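Local atomic coordinates of serine-pyruvate aminotransferase (agxt) (Sulfolobus solfataricus, PDB entry 3ZRP), a protein that probably transfers the amino group of L-serine to pyruvate, and perhaps that of alanine to glyoxylate, using pyridoxal 5'-phosphate as cofactor. Residues E371-K374 with A375-V379; M273-S276 with A277-G281; T345-D348 with A349-A352; I353-I356 with E357-L360; D310-K313 with V314-G317. All coordinates share one frame; numbering follows the deposited sequence. Where two conformers were deposited one is given.

Contact 1 of 5, residues E371-K374 with A375-V379; sequences EGVK and AVEEV
Val-373 O takes the amide of Glu-377 at 2.7 Å (Val-373 O to Glu-377 N), with the N-H pointing at the oxygen at 169°. This is the i to i+4 bond of the first turns of helix 372-381, the C-terminal helix of this class-V aminotransferase. The turn begins with the bond from Ala-375 N to Glu-371 O, the longest of the four at 3.2 Å, and Val-376 N and Glu-378 N bond in the same way to Gly-372 O and Lys-374 O.

Two side chains rise together on one flank. Val-373 and Glu-377 lie side by side and point the same way, and CG1 of Val-373 rests 4.0 Å from CG of Glu-377. The glutamate is held close to the backbone because its CG sits beside its own N, opposite the carbonyl carbon (chi1 -59°), which brings CG to 3.1 Å from Val-373 O. A bend at chi2 then turns the carboxylate so that OE2 passes along the valine methyl, an apolar neighbour for one of its oxygens.

The inner flank is small and apolar. Ala-375 packs on Ala-284 of helix 264-284, while Val-376 fits between that helix, at Ala-277, and helix 346-363, at Ala-349, Ile-350 and Ile-353. Val-376 CG1 faces the backbone of Ala-349 and Ile-350; Val-376 CG2 faces Ile-353 and lies 3.4 Å from Gly-372 O.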
loop_
_atom_site.group_PDB
_atom_site.type_symbol
_atom_site.label_atom_id
_atom_site.label_comp_id
_atom_site.label_asym_id
_atom_site.label_seq_id
_atom_site.Cartn_x
_atom_site.Cartn_y
_atom_site.Cartn_z
ATOM N N GLU A 371 -35.157 9.065 -26.289
ATOM C CA GLU A 371 -34.395 8.314 -27.296
ATOM C C GLU A 371 -33.243 7.503 -26.697
ATOM O O GLU A 371 -32.879 6.446 -27.227
ATOM C CB GLU A 371 -33.871 9.250 -28.392
ATOM C CG GLU A 371 -34.941 10.114 -29.058
ATOM C CD GLU A 371 -35.879 9.344 -29.978
ATOM O OE1 GLU A 371 -35.583 8.187 -30.348
ATOM O OE2 GLU A 371 -36.927 9.917 -30.346
ATOM N N GLY A 372 -32.686 7.998 -25.593
ATOM C CA GLY A 372 -31.576 7.322 -24.910
ATOM C C GLY A 372 -31.764 5.838 -24.613
ATOM O O GLY A 372 -31.014 4.991 -25.112
ATOM N N VAL A 373 -32.775 5.514 -23.803
ATOM C CA VAL A 373 -32.956 4.137 -23.315
ATOM C C VAL A 373 -33.264 3.122 -24.415
ATOM O O VAL A 373 -32.725 2.007 -24.400
ATOM C CB VAL A 373 -34.002 4.060 -22.166
ATOM C CG1 VAL A 373 -34.056 2.659 -21.581
ATOM C CG2 VAL A 373 -33.669 5.063 -21.069
ATOM N N LYS A 374 -34.117 3.494 -25.372
ATOM C CA LYS A 374 -34.392 2.595 -26.504
ATOM C C LYS A 374 -33.126 2.261 -27.294
ATOM O O LYS A 374 -32.909 1.097 -27.667
ATOM C CB LYS A 374 -35.521 3.103 -27.429
ATOM C CG LYS A 374 -35.648 4.620 -27.594
ATOM C CD LYS A 374 -36.875 5.007 -28.442
ATOM C CE LYS A 374 -38.198 4.863 -27.679
ATOM N NZ LYS A 374 -39.377 4.939 -28.582
ATOM N N ALA A 375 -32.284 3.267 -27.517
ATOM C CA ALA A 375 -30.994 3.050 -28.182
ATOM C C ALA A 375 -30.163 2.004 -27.428
ATOM O O ALA A 375 -29.622 1.073 -28.038
ATOM C CB ALA A 375 -30.229 4.365 -28.311
ATOM N N VAL A 376 -30.086 2.160 -26.105
ATOM C CA VAL A 376 -29.432 1.175 -25.224
ATOM C C VAL A 376 -30.086 -0.204 -25.347
ATOM O O VAL A 376 -29.400 -1.207 -25.557
ATOM C CB VAL A 376 -29.463 1.643 -23.716
ATOM C CG1 VAL A 376 -28.811 0.612 -22.803
ATOM C CG2 VAL A 376 -28.790 3.001 -23.538
ATOM N N GLU A 377 -31.411 -0.249 -25.202
ATOM C CA GLU A 377 -32.156 -1.515 -25.294
ATOM C C GLU A 377 -31.895 -2.191 -26.631
ATOM O O GLU A 377 -31.696 -3.411 -26.684
ATOM C CB GLU A 377 -33.666 -1.296 -25.121
ATOM C CG GLU A 377 -34.115 -0.654 -23.811
ATOM C CD GLU A 377 -34.782 -1.634 -22.861
ATOM O OE1 GLU A 377 -34.514 -2.859 -22.958
ATOM O OE2 GLU A 377 -35.589 -1.166 -22.024
ATOM N N GLU A 378 -31.854 -1.398 -27.705
ATOM C CA GLU A 378 -31.612 -1.947 -29.039
ATOM C C GLU A 378 -30.303 -2.715 -29.113
ATOM O O GLU A 378 -30.272 -3.830 -29.640
ATOM C CB GLU A 378 -31.628 -0.847 -30.105
ATOM C CG GLU A 378 -32.452 -1.228 -31.324
ATOM C CD GLU A 378 -31.984 -0.550 -32.602
ATOM O OE1 GLU A 378 -31.864 0.696 -32.623
ATOM O OE2 GLU A 378 -31.725 -1.282 -33.578
ATOM N N VAL A 379 -29.223 -2.129 -28.581
ATOM C CA VAL A 379 -27.915 -2.803 -28.587
ATOM C C VAL A 379 -27.941 -4.094 -27.765
ATOM O O VAL A 379 -27.437 -5.130 -28.208
ATOM C CB VAL A 379 -26.753 -1.886 -28.087
ATOM C CG1 VAL A 379 -25.447 -2.676 -27.996
ATOM C CG2 VAL A 379 -26.597 -0.669 -28.997
#

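Contact 2 of 5, residues M273-S276 with A277-G281; sequences MVAS and AIRAG
Arg-279 reaches back along helix 264-284 to Ala-275 and Ser-276 because its CG stands beside its own backbone N (chi1 -77°) and the chain bends at chi3 (-64°). The fold-back lays the guanidinium over the preceding turn. Ala-275 O lies over the centre of one guanidinium face, and Ser-276 N faces the same group nearer the rim. NH1 of Arg-279 comes to 3.6 Å from the CB of Ala-275, and NH2 stands 3.5 Å from Ser-276 OG in one of the serine's conformers. That hydroxyl is hydrogen-bonded to Thr-272 O, one turn earlier.

Ala-275 O is also the backbone acceptor for Arg-279 N, at 2.9 Å and with an N-H angle of 164°. Ala-277, Ile-278 and Ala-280 make the equivalent helical bonds to Met-273, Val-274 and Ser-276.

On another flank Val-274 and Ile-278 run side by side, CG1 of the valine meeting CD1 of the isoleucine at 3.9 Å. This pair leans on helix 346-363 through Pro-346, Ala-349 and Ile-353, and the small Ala-277 and Ala-280 receive Val-379 of helix 372-381.

The chemistry thus divides around the helix. Aliphatic groups serve the packing between helices, while the arginine spreads its charged plane over the Ala-275 to Ser-276 peptide beside Tyr-297 and Asn-299, where the carbonyl of Ala-275 would probably be a mildly favourable electrostatic neighbour.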
loop_
_atom_site.group_PDB
_atom_site.type_symbol
_atom_site.label_atom_id
_atom_site.label_comp_id
_atom_site.label_asym_id
_atom_site.label_seq_id
_atom_site.Cartn_x
_atom_site.Cartn_y
_atom_site.Cartn_z
ATOM N N MET A 273 -20.026 -5.049 -25.008
ATOM C CA MET A 273 -21.473 -4.899 -25.176
ATOM C C MET A 273 -22.010 -3.730 -24.355
ATOM O O MET A 273 -22.731 -2.863 -24.875
ATOM C CB MET A 273 -22.204 -6.186 -24.786
ATOM C CG MET A 273 -23.740 -6.052 -24.811
ATOM S SD MET A 273 -24.624 -7.479 -24.156
ATOM C CE MET A 273 -24.199 -8.766 -25.346
ATOM N N VAL A 274 -21.655 -3.704 -23.068
ATOM C CA VAL A 274 -22.128 -2.655 -22.182
ATOM C C VAL A 274 -21.648 -1.281 -22.668
ATOM O O VAL A 274 -22.427 -0.329 -22.705
ATOM C CB VAL A 274 -21.702 -2.889 -20.688
ATOM C CG1 VAL A 274 -21.931 -1.619 -19.843
ATOM C CG2 VAL A 274 -22.442 -4.079 -20.094
ATOM N N ALA A 275 -20.367 -1.169 -23.010
ATOM C CA ALA A 275 -19.826 0.122 -23.476
ATOM C C ALA A 275 -20.491 0.608 -24.780
ATOM O O ALA A 275 -20.865 1.770 -24.876
ATOM C CB ALA A 275 -18.291 0.052 -23.628
ATOM N N SER A 276 -20.633 -0.292 -25.761
ATOM C CA SER A 276 -21.292 0.039 -27.024
ATOM C C SER A 276 -22.736 0.481 -26.776
ATOM O O SER A 276 -23.222 1.422 -27.412
ATOM C CB SER A 276 -21.277 -1.155 -27.987
ATOM O OG SER A 276 -19.975 -1.550 -28.351
ATOM N N ALA A 277 -23.415 -0.190 -25.838
ATOM C CA ALA A 277 -24.802 0.156 -25.482
ATOM C C ALA A 277 -24.900 1.546 -24.892
ATOM O O ALA A 277 -25.776 2.313 -25.290
ATOM C CB ALA A 277 -25.454 -0.889 -24.518
ATOM N N ILE A 278 -24.003 1.882 -23.954
ATOM C CA ILE A 278 -23.999 3.213 -23.335
ATOM C C ILE A 278 -23.699 4.277 -24.390
ATOM O O ILE A 278 -24.343 5.330 -24.417
ATOM C CB ILE A 278 -22.971 3.323 -22.132
ATOM C CG1 ILE A 278 -23.501 2.563 -20.905
ATOM C CG2 ILE A 278 -22.686 4.791 -21.756
ATOM C CD1 ILE A 278 -22.446 2.220 -19.853
ATOM N N ARG A 279 -22.719 4.000 -25.250
ATOM C CA ARG A 279 -22.344 4.948 -26.313
ATOM C C ARG A 279 -23.512 5.207 -27.275
ATOM O O ARG A 279 -23.775 6.364 -27.626
ATOM C CB ARG A 279 -21.111 4.453 -27.080
ATOM C CG ARG A 279 -19.809 4.668 -26.292
ATOM C CD ARG A 279 -18.584 4.595 -27.189
ATOM N NE ARG A 279 -18.451 3.258 -27.749
ATOM C CZ ARG A 279 -17.762 2.276 -27.198
ATOM N NH1 ARG A 279 -17.087 2.479 -26.045
ATOM N NH2 ARG A 279 -17.739 1.097 -27.819
ATOM N N ALA A 280 -24.196 4.131 -27.665
ATOM C CA ALA A 280 -25.409 4.205 -28.493
ATOM C C ALA A 280 -26.427 5.130 -27.862
ATOM O O ALA A 280 -27.012 5.991 -28.543
ATOM C CB ALA A 280 -26.002 2.812 -28.706
ATOM N N GLY A 281 -26.621 4.981 -26.550
ATOM C CA GLY A 281 -27.528 5.840 -25.814
ATOM C C GLY A 281 -27.108 7.294 -25.777
ATOM O O GLY A 281 -27.954 8.187 -25.840
#

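Contact 3 of 5, residues T345-D348 with A349-A352; sequences TPND and AIIA
Ile-350 leans its side chain back over the turn of Pro-346 and Asn-347, at the start of helix 346-363. Its CB lies 3.5 Å from Asn-347 O. CG1, set beside the isoleucine's own N by a chi1 of -65°, lies 3.9 Å from Pro-346 O, and in the conformer described the terminal CD1 ends 3.7 Å from Asn-347 OD1. The two side chains stand alongside each other, pointing the same way. The other branch, CG2, packs on Val-373 of helix 372-381.

In the backbone, Ile-350 N bonds to Pro-346 O, and Ala-349 N bonds to Thr-345 O. Ala-349 CB comes to 3.2 Å from Pro-346 O. Farther along, Ile-351 touches Val-323 and Ala-352 touches Leu-6.

The helix opens with a capping box. Thr-345, the N-cap, accepts Asp-348 N on its OG1 at 3.2 Å, and Asp-348 returns the bond when its OD2 receives Thr-345 N at 3.0 Å. That donor approaches from above the carboxylate plane, 41° out of it.

The exchange occupies two amides at the helix start, and the aspartate's negative charge there would probably interact favourably with the helix dipole.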
loop_
_atom_site.group_PDB
_atom_site.type_symbol
_atom_site.label_atom_id
_atom_site.label_comp_id
_atom_site.label_asym_id
_atom_site.label_seq_id
_atom_site.Cartn_x
_atom_site.Cartn_y
_atom_site.Cartn_z
ATOM N N THR A 345 -23.182 -4.317 -15.664
ATOM C CA THR A 345 -24.163 -5.179 -16.345
ATOM C C THR A 345 -24.961 -4.399 -17.390
ATOM O O THR A 345 -24.999 -3.171 -17.358
ATOM C CB THR A 345 -25.202 -5.807 -15.346
ATOM O OG1 THR A 345 -25.986 -4.758 -14.755
ATOM C CG2 THR A 345 -24.525 -6.597 -14.250
ATOM N N PRO A 346 -25.615 -5.114 -18.322
ATOM C CA PRO A 346 -26.559 -4.465 -19.219
ATOM C C PRO A 346 -27.546 -3.554 -18.488
ATOM O O PRO A 346 -27.798 -2.449 -18.958
ATOM C CB PRO A 346 -27.275 -5.653 -19.857
ATOM C CG PRO A 346 -26.210 -6.642 -19.979
ATOM C CD PRO A 346 -25.389 -6.509 -18.720
ATOM N N ASN A 347 -28.073 -3.992 -17.340
ATOM C CA ASN A 347 -29.017 -3.162 -16.566
ATOM C C ASN A 347 -28.413 -1.860 -16.049
ATOM O O ASN A 347 -29.100 -0.826 -16.027
ATOM C CB ASN A 347 -29.660 -3.956 -15.414
ATOM C CG ASN A 347 -30.675 -4.991 -15.911
ATOM O OD1 ASN A 347 -31.178 -4.895 -17.033
ATOM N ND2 ASN A 347 -30.955 -5.991 -15.085
ATOM N N ASP A 348 -27.136 -1.891 -15.655
ATOM C CA ASP A 348 -26.441 -0.658 -15.280
ATOM C C ASP A 348 -26.406 0.342 -16.446
ATOM O O ASP A 348 -26.545 1.545 -16.226
ATOM C CB ASP A 348 -25.014 -0.940 -14.788
ATOM C CG ASP A 348 -24.983 -1.800 -13.535
ATOM O OD1 ASP A 348 -25.918 -1.712 -12.724
ATOM O OD2 ASP A 348 -24.026 -2.571 -13.370
ATOM N N ALA A 349 -26.232 -0.170 -17.672
ATOM C CA ALA A 349 -26.248 0.670 -18.879
ATOM C C ALA A 349 -27.605 1.389 -19.043
ATOM O O ALA A 349 -27.645 2.612 -19.262
ATOM C CB ALA A 349 -25.875 -0.141 -20.123
ATOM N N ILE A 350 -28.705 0.639 -18.897
ATOM C CA ILE A 350 -30.050 1.225 -18.935
ATOM C C ILE A 350 -30.180 2.349 -17.905
ATOM O O ILE A 350 -30.593 3.465 -18.242
ATOM C CB ILE A 350 -31.171 0.164 -18.731
ATOM C CG1 ILE A 350 -31.193 -0.826 -19.897
ATOM C CG2 ILE A 350 -32.550 0.835 -18.617
ATOM C CD1 ILE A 350 -31.740 -2.195 -19.534
ATOM N N ILE A 351 -29.814 2.053 -16.656
ATOM C CA ILE A 351 -29.924 3.024 -15.569
ATOM C C ILE A 351 -29.065 4.262 -15.823
ATOM O O ILE A 351 -29.528 5.395 -15.658
ATOM C CB ILE A 351 -29.593 2.369 -14.208
ATOM C CG1 ILE A 351 -30.688 1.353 -13.854
ATOM C CG2 ILE A 351 -29.511 3.393 -13.098
ATOM C CD1 ILE A 351 -32.102 1.935 -13.888
ATOM N N ALA A 352 -27.821 4.055 -16.244
ATOM C CA ALA A 352 -26.919 5.198 -16.485
ATOM C C ALA A 352 -27.511 6.229 -17.475
ATOM O O ALA A 352 -27.536 7.437 -17.194
ATOM C CB ALA A 352 -25.534 4.696 -16.960
#

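Contact 4 of 5, residues I353-I356 with E357-L360; sequences ISVI and ERTL
Val-355 O accepts two bonds from Thr-359 in this part of helix 346-363. Thr-359 N lies 3.0 Å from Val-355 O and Thr-359 OG1 2.6 Å from it, and the donors come from opposite faces of the carbonyl plane. The hydroxyl reaches back because OG1 stands beside its own N (chi1 -51°); such a bond to the carbonyl four residues back is a common feature of threonines within helices. Glu-357, Arg-358 and Leu-360 make the ordinary i to i+4 backbone bonds.

Of the charged groups, Arg-358 lies on the outer flank. Val-355 CG2 sits over one face of its guanidinium, 3.8 Å above the plane and toward the rim, where the two side chains cross at a slant. Arg-358 NE also forms a long, weak ion pair with Glu-321. Glu-357 instead packs on Leu-285, and its OE2 bonds to Gly-370 N.

Apolar contact comes from Ile-356 and Leu-360, side by side with CG2 of the isoleucine 3.7 Å from CD1 of the leucine.

Around this turn, Ile-353 packs on Leu-282 of helix 264-284, and Ile-356 touches Phe-336 and Ile-338 of strand 335-339. On the side of helix 311-319, Val-355 and Thr-359 meet Thr-318, while Leu-360 touches Val-314.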
loop_
_atom_site.group_PDB
_atom_site.type_symbol
_atom_site.label_atom_id
_atom_site.label_comp_id
_atom_site.label_asym_id
_atom_site.label_seq_id
_atom_site.Cartn_x
_atom_site.Cartn_y
_atom_site.Cartn_z
ATOM N N ILE A 353 -27.980 5.748 -18.612
ATOM C CA ILE A 353 -28.578 6.607 -19.650
ATOM C C ILE A 353 -29.896 7.236 -19.161
ATOM O O ILE A 353 -30.142 8.439 -19.382
ATOM C CB ILE A 353 -28.731 5.855 -20.983
ATOM C CG1 ILE A 353 -27.354 5.470 -21.535
ATOM C CG2 ILE A 353 -29.498 6.682 -22.037
ATOM C CD1 ILE A 353 -26.376 6.666 -21.683
ATOM N N SER A 354 -30.713 6.446 -18.460
ATOM C CA SER A 354 -31.935 6.967 -17.849
ATOM C C SER A 354 -31.610 8.142 -16.943
ATOM O O SER A 354 -32.225 9.209 -17.045
ATOM C CB SER A 354 -32.657 5.885 -17.048
ATOM O OG SER A 354 -33.808 6.420 -16.425
ATOM N N VAL A 355 -30.633 7.941 -16.061
ATOM C CA VAL A 355 -30.222 8.966 -15.094
ATOM C C VAL A 355 -29.622 10.167 -15.811
ATOM O O VAL A 355 -29.874 11.315 -15.437
ATOM C CB VAL A 355 -29.246 8.392 -14.030
ATOM C CG1 VAL A 355 -28.732 9.463 -13.107
ATOM C CG2 VAL A 355 -29.944 7.322 -13.208
ATOM N N ILE A 356 -28.829 9.908 -16.847
ATOM C CA ILE A 356 -28.249 11.012 -17.608
ATOM C C ILE A 356 -29.364 11.860 -18.257
ATOM O O ILE A 356 -29.339 13.098 -18.180
ATOM C CB ILE A 356 -27.179 10.529 -18.604
ATOM C CG1 ILE A 356 -25.907 10.138 -17.827
ATOM C CG2 ILE A 356 -26.840 11.632 -19.612
ATOM C CD1 ILE A 356 -25.015 9.150 -18.558
ATOM N N GLU A 357 -30.342 11.188 -18.857
ATOM C CA GLU A 357 -31.459 11.891 -19.499
ATOM C C GLU A 357 -32.196 12.819 -18.528
ATOM O O GLU A 357 -32.315 14.018 -18.794
ATOM C CB GLU A 357 -32.415 10.917 -20.192
ATOM C CG GLU A 357 -33.473 11.610 -21.036
ATOM C CD GLU A 357 -34.107 10.707 -22.073
ATOM O OE1 GLU A 357 -33.466 9.741 -22.543
ATOM O OE2 GLU A 357 -35.270 10.979 -22.434
ATOM N N ARG A 358 -32.644 12.288 -17.389
ATOM C CA ARG A 358 -33.434 13.112 -16.465
ATOM C C ARG A 358 -32.633 14.181 -15.717
ATOM O O ARG A 358 -33.180 15.220 -15.315
ATOM C CB ARG A 358 -34.319 12.271 -15.535
ATOM C CG ARG A 358 -33.645 11.198 -14.742
ATOM C CD ARG A 358 -34.699 10.203 -14.310
ATOM N NE ARG A 358 -34.316 9.491 -13.097
ATOM C CZ ARG A 358 -34.042 8.193 -13.034
ATOM N NH1 ARG A 358 -34.112 7.440 -14.121
ATOM N NH2 ARG A 358 -33.711 7.648 -11.869
ATOM N N THR A 359 -31.332 13.958 -15.570
ATOM C CA THR A 359 -30.482 14.955 -14.947
ATOM C C THR A 359 -30.229 16.135 -15.911
ATOM O O THR A 359 -30.313 17.305 -15.511
ATOM C CB THR A 359 -29.171 14.332 -14.436
ATOM O OG1 THR A 359 -29.478 13.192 -13.630
ATOM C CG2 THR A 359 -28.371 15.329 -13.613
ATOM N N LEU A 360 -29.949 15.821 -17.176
ATOM C CA LEU A 360 -29.661 16.854 -18.180
ATOM C C LEU A 360 -30.908 17.683 -18.535
ATOM O O LEU A 360 -30.799 18.877 -18.840
ATOM C CB LEU A 360 -29.022 16.242 -19.432
ATOM C CG LEU A 360 -27.645 15.598 -19.248
ATOM C CD1 LEU A 360 -27.020 15.208 -20.588
ATOM C CD2 LEU A 360 -26.718 16.502 -18.470
#

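Contact 5 of 5, residues D310-K313 with V314-G317; sequences DPQK and VLAG
Val-314 packs tightly against the first turn of helix 311-319, its CB 3.4 Å from Pro-311 O and its CG2 3.5 Å from Asp-310 O. The methyl CG2 lies beside the valine's own N, with CG1 turned to the far side (chi1 173°), so one branch backs onto the carbonyl that Val-314 N also uses. That backbone bond, from Val-314 N to Asp-310 O, measures 3.0 Å. Leu-315, Ala-316 and Gly-317 continue the series to Pro-311, Gln-312 and Lys-313. The buried valine also packs on Leu-306 and on Leu-363 of helix 346-363, with Pro-311 touching Leu-306 next to it. Leu-315, partly exposed, touches Phe-325.

The solvent side is looser and belongs to Gln-312 and Lys-313. Gln-312, bent at chi2 (-59°), crosses Leu-315 obliquely, and in one conformer its OE1 is the nearest atom, 4.1 Å from Leu-315 CD1. Lys-313 runs extended until chi4, where a turn points its amine back to the N-cap residue, Asp-310; the salt bridge between Lys-313 NZ and Asp-310 OD2 is long, at 3.9 Å.

Such a division, with an apolar stripe inward and charged or amide side chains outward, marks an amphipathic surface helix. Here it lies between strand 301-305 and strand 326-327 in the chain and packs against helix 346-363.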
loop_
_atom_site.group_PDB
_atom_site.type_symbol
_atom_site.label_atom_id
_atom_site.label_comp_id
_atom_site.label_asym_id
_atom_site.label_seq_id
_atom_site.Cartn_x
_atom_site.Cartn_y
_atom_site.Cartn_z
ATOM N N ASP A 310 -23.459 22.539 -16.285
ATOM C CA ASP A 310 -22.223 22.498 -15.491
ATOM C C ASP A 310 -21.976 21.072 -14.987
ATOM O O ASP A 310 -22.852 20.492 -14.344
ATOM C CB ASP A 310 -22.327 23.487 -14.320
ATOM C CG ASP A 310 -21.124 23.436 -13.371
ATOM O OD1 ASP A 310 -19.999 23.109 -13.798
ATOM O OD2 ASP A 310 -21.316 23.742 -12.180
ATOM N N PRO A 311 -20.790 20.502 -15.277
ATOM C CA PRO A 311 -20.525 19.098 -14.911
ATOM C C PRO A 311 -20.641 18.777 -13.412
ATOM O O PRO A 311 -21.062 17.663 -13.075
ATOM C CB PRO A 311 -19.099 18.856 -15.420
ATOM C CG PRO A 311 -18.910 19.856 -16.494
ATOM C CD PRO A 311 -19.670 21.077 -16.042
ATOM N N GLN A 312 -20.290 19.725 -12.538
ATOM C CA GLN A 312 -20.448 19.518 -11.099
ATOM C C GLN A 312 -21.916 19.323 -10.740
ATOM O O GLN A 312 -22.264 18.371 -10.030
ATOM C CB GLN A 312 -19.846 20.664 -10.275
ATOM C CG GLN A 312 -18.346 20.539 -10.000
ATOM C CD GLN A 312 -17.960 19.267 -9.239
ATOM O OE1 GLN A 312 -16.960 18.627 -9.565
ATOM N NE2 GLN A 312 -18.755 18.896 -8.235
ATOM N N LYS A 313 -22.774 20.213 -11.250
ATOM C CA LYS A 313 -24.218 20.103 -11.047
ATOM C C LYS A 313 -24.729 18.764 -11.555
ATOM O O LYS A 313 -25.554 18.124 -10.906
ATOM C CB LYS A 313 -24.965 21.258 -11.721
ATOM C CG LYS A 313 -24.849 22.590 -10.984
ATOM C CD LYS A 313 -25.838 23.620 -11.539
ATOM C CE LYS A 313 -25.759 24.949 -10.792
ATOM N NZ LYS A 313 -24.488 25.676 -11.075
ATOM N N VAL A 314 -24.216 18.334 -12.705
ATOM C CA VAL A 314 -24.569 17.024 -13.258
ATOM C C VAL A 314 -24.170 15.903 -12.292
ATOM O O VAL A 314 -24.971 14.999 -12.038
ATOM C CB VAL A 314 -23.978 16.804 -14.676
ATOM C CG1 VAL A 314 -24.213 15.375 -15.164
ATOM C CG2 VAL A 314 -24.591 17.793 -15.654
ATOM N N LEU A 315 -22.964 15.989 -11.729
ATOM C CA LEU A 315 -22.474 14.979 -10.778
ATOM C C LEU A 315 -23.308 14.931 -9.497
ATOM O O LEU A 315 -23.632 13.848 -9.002
ATOM C CB LEU A 315 -20.998 15.208 -10.427
ATOM C CG LEU A 315 -19.867 14.862 -11.414
ATOM C CD1 LEU A 315 -18.543 14.980 -10.700
ATOM C CD2 LEU A 315 -20.006 13.485 -12.037
ATOM N N ALA A 316 -23.645 16.105 -8.965
ATOM C CA ALA A 316 -24.446 16.209 -7.743
ATOM C C ALA A 316 -25.874 15.716 -7.975
ATOM O O ALA A 316 -26.446 15.029 -7.130
ATOM C CB ALA A 316 -24.440 17.640 -7.222
ATOM N N GLY A 317 -26.425 16.054 -9.140
ATOM C CA GLY A 317 -27.791 15.687 -9.516
ATOM C C GLY A 317 -28.015 14.222 -9.851
ATOM O O GLY A 317 -29.119 13.707 -9.661
#

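How the contacts relate
Contacts 1 to 4 belong to a three-helix cluster: contact 2 on helix 264-284, contacts 3 and 4 in succession on helix 346-363, contact 1 on helix 372-381. Small residues and branched aliphatics mesh where these helices meet, yet contacts 1 to 3 are only partly buried. Contact 4 is the most buried and also borders contact 5, a surface turn that touches neither contact 1, 2 nor 3. Helix starts differ too: contact 3 has a full capping box, contact 5 an aspartate with a long lysine partner. Arg-279 folds back over a peptide group in contact 2; in contact 4 the extended Arg-358 has a valine methyl over one face.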